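Side-chain contact in CopN (Chlamydia pneumoniae, PDB 4NRH), which probably acts as a gatekeeper of type III secretion that, bound to its chaperone Scc3, helps direct the secretion of translocator proteins: residues D223-F226 with V227-A230. Residues are numbered along the deposited sequence; the frame is centred on the assembly and turned at random.
Sequences DLNF and VKVA
Asn225 reaches forward with its side chain to the backbone of Lys228, three residues further on. From CB the amide is set between the backbone N and the carbonyl carbon (chi1 51°), which brings Asn225 CG to 4.1 Å from Lys228 CG. At the tip the two amide atoms do different work: ND2 lies beside that same methylene, whereas Asn225 OD1 accepts a hydrogen bond from Lys228 N at 2.9 Å, the N-H being moderately straight (157°) and tilted from the carbonyl plane. Asn225 OD1 also rests against Val227 CB at 3.4 Å. This is the classic N-cap, in which a side-chain oxygen takes up an amide of the first helical turn, which lacks the carbonyl of a preceding turn as its i-4 partner; here it opens helix 226-237 in the third helical domain of this SctW-family protein. The main chain takes over at once, with Asn225 O accepting from Val229 N and Phe226 O from Ala230 N. Two apolar contacts add to these bonds. Leu224 CD1 packs on Val229 CG2 at 3.7 Å, the hydrophobic staple between the residue before the N-cap and the fourth residue after it, and both residues continue onto Leu254 of helix 244-255, while Val229 and Ala230 also meet Phe202 of helix 179-215. Val227 CG2, anti to its own carbonyl carbon, lies over one face of the Phe226 ring in a CH-pi contact, 3.8 Å from the centroid and displaced toward the rim near CZ. Tyr152 meets that phenylalanine edge-to-face, and Glu203 of helix 179-215 touches it too.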
ATOM      1  N   ASP A 223      25.231  -7.317 -18.701  1.00 71.68           N
ATOM      2  CA  ASP A 223      24.981  -6.601 -17.453  1.00 73.48           C
ATOM      3  C   ASP A 223      23.493  -6.349 -17.212  1.00 61.64           C
ATOM      4  O   ASP A 223      23.119  -5.608 -16.305  1.00 61.88           O
ATOM      5  CB  ASP A 223      25.751  -5.275 -17.441  1.00 80.13           C
ATOM      6  CG  ASP A 223      25.416  -4.381 -18.630  1.00 86.88           C
ATOM      7  OD1 ASP A 223      24.408  -4.635 -19.324  1.00 78.51           O
ATOM      8  OD2 ASP A 223      26.168  -3.415 -18.872  1.00 97.65           O
ATOM      9  N   LEU A 224      22.655  -6.971 -18.035  1.00 53.74           N
ATOM     10  CA  LEU A 224      21.212  -6.774 -17.971  1.00 49.29           C
ATOM     11  C   LEU A 224      20.514  -7.858 -17.154  1.00 58.69           C
ATOM     12  O   LEU A 224      20.662  -9.048 -17.432  1.00 63.86           O
ATOM     13  CB  LEU A 224      20.615  -6.728 -19.377  1.00 49.60           C
ATOM     14  CG  LEU A 224      19.095  -6.571 -19.416  1.00 52.47           C
ATOM     15  CD1 LEU A 224      18.683  -5.226 -18.842  1.00 52.94           C
ATOM     16  CD2 LEU A 224      18.568  -6.743 -20.828  1.00 51.29           C
ATOM     17  N   ASN A 225      19.756  -7.442 -16.145  1.00 48.56           N
ATOM     18  CA  ASN A 225      18.987  -8.376 -15.331  1.00 46.76           C
ATOM     19  C   ASN A 225      17.694  -7.735 -14.839  1.00 49.13           C
ATOM     20  O   ASN A 225      17.485  -6.534 -15.020  1.00 53.74           O
ATOM     21  CB  ASN A 225      19.825  -8.878 -14.153  1.00 46.33           C
ATOM     22  CG  ASN A 225      20.465  -7.750 -13.367  1.00 47.67           C
ATOM     23  OD1 ASN A 225      19.777  -6.930 -12.759  1.00 45.72           O
ATOM     24  ND2 ASN A 225      21.793  -7.704 -13.376  1.00 52.40           N
ATOM     25  N   PHE A 226      16.831  -8.530 -14.214  1.00 43.51           N
ATOM     26  CA  PHE A 226      15.512  -8.044 -13.808  1.00 43.98           C
ATOM     27  C   PHE A 226      15.586  -6.964 -12.731  1.00 48.46           C
ATOM     28  O   PHE A 226      14.678  -6.143 -12.608  1.00 47.28           O
ATOM     29  CB  PHE A 226      14.637  -9.209 -13.332  1.00 44.28           C
ATOM     30  CG  PHE A 226      14.983  -9.720 -11.961  1.00 50.66           C
ATOM     31  CD1 PHE A 226      15.979 -10.667 -11.790  1.00 48.50           C
ATOM     32  CD2 PHE A 226      14.292  -9.273 -10.845  1.00 49.61           C
ATOM     33  CE1 PHE A 226      16.293 -11.145 -10.531  1.00 45.13           C
ATOM     34  CE2 PHE A 226      14.601  -9.747  -9.585  1.00 42.32           C
ATOM     35  CZ  PHE A 226      15.602 -10.684  -9.429  1.00 56.66           C
ATOM     36  N   VAL A 227      16.664  -6.966 -11.954  1.00 47.21           N
ATOM     37  CA  VAL A 227      16.868  -5.939 -10.938  1.00 43.19           C
ATOM     38  C   VAL A 227      17.166  -4.599 -11.604  1.00 50.78           C
ATOM     39  O   VAL A 227      16.624  -3.563 -11.213  1.00 45.59           O
ATOM     40  CB  VAL A 227      18.008  -6.312  -9.973  1.00 45.89           C
ATOM     41  CG1 VAL A 227      18.268  -5.178  -8.992  1.00 45.42           C
ATOM     42  CG2 VAL A 227      17.671  -7.598  -9.231  1.00 49.08           C
ATOM     43  N   LYS A 228      18.029  -4.630 -12.616  1.00 52.04           N
ATOM     44  CA  LYS A 228      18.364  -3.438 -13.388  1.00 51.05           C
ATOM     45  C   LYS A 228      17.127  -2.866 -14.070  1.00 42.41           C
ATOM     46  O   LYS A 228      16.908  -1.655 -14.068  1.00 41.29           O
ATOM     47  CB  LYS A 228      19.439  -3.757 -14.430  1.00 54.67           C
ATOM     48  CG  LYS A 228      20.861  -3.722 -13.894  1.00 73.54           C
ATOM     49  CD  LYS A 228      21.244  -2.323 -13.441  1.00 84.26           C
ATOM     50  CE  LYS A 228      22.723  -2.236 -13.102  1.00 86.91           C
ATOM     51  NZ  LYS A 228      23.121  -0.860 -12.695  1.00 83.84           N
ATOM     52  N   VAL A 229      16.326  -3.748 -14.660  1.00 39.22           N
ATOM     53  CA  VAL A 229      15.102  -3.346 -15.346  1.00 43.86           C
ATOM     54  C   VAL A 229      14.100  -2.738 -14.367  1.00 42.89           C
ATOM     55  O   VAL A 229      13.456  -1.731 -14.669  1.00 41.26           O
ATOM     56  CB  VAL A 229      14.448  -4.540 -16.073  1.00 44.40           C
ATOM     57  CG1 VAL A 229      13.153  -4.114 -16.743  1.00 42.42           C
ATOM     58  CG2 VAL A 229      15.409  -5.132 -17.095  1.00 42.26           C
ATOM     59  N   ALA A 230      13.980  -3.350 -13.192  1.00 36.98           N
ATOM     60  CA  ALA A 230      13.073  -2.862 -12.158  1.00 43.75           C
ATOM     61  C   ALA A 230      13.474  -1.478 -11.661  1.00 47.21           C
ATOM     62  O   ALA A 230      12.619  -0.631 -11.406  1.00 43.09           O
ATOM     63  CB  ALA A 230      13.023  -3.844 -10.994  1.00 41.61           C
TER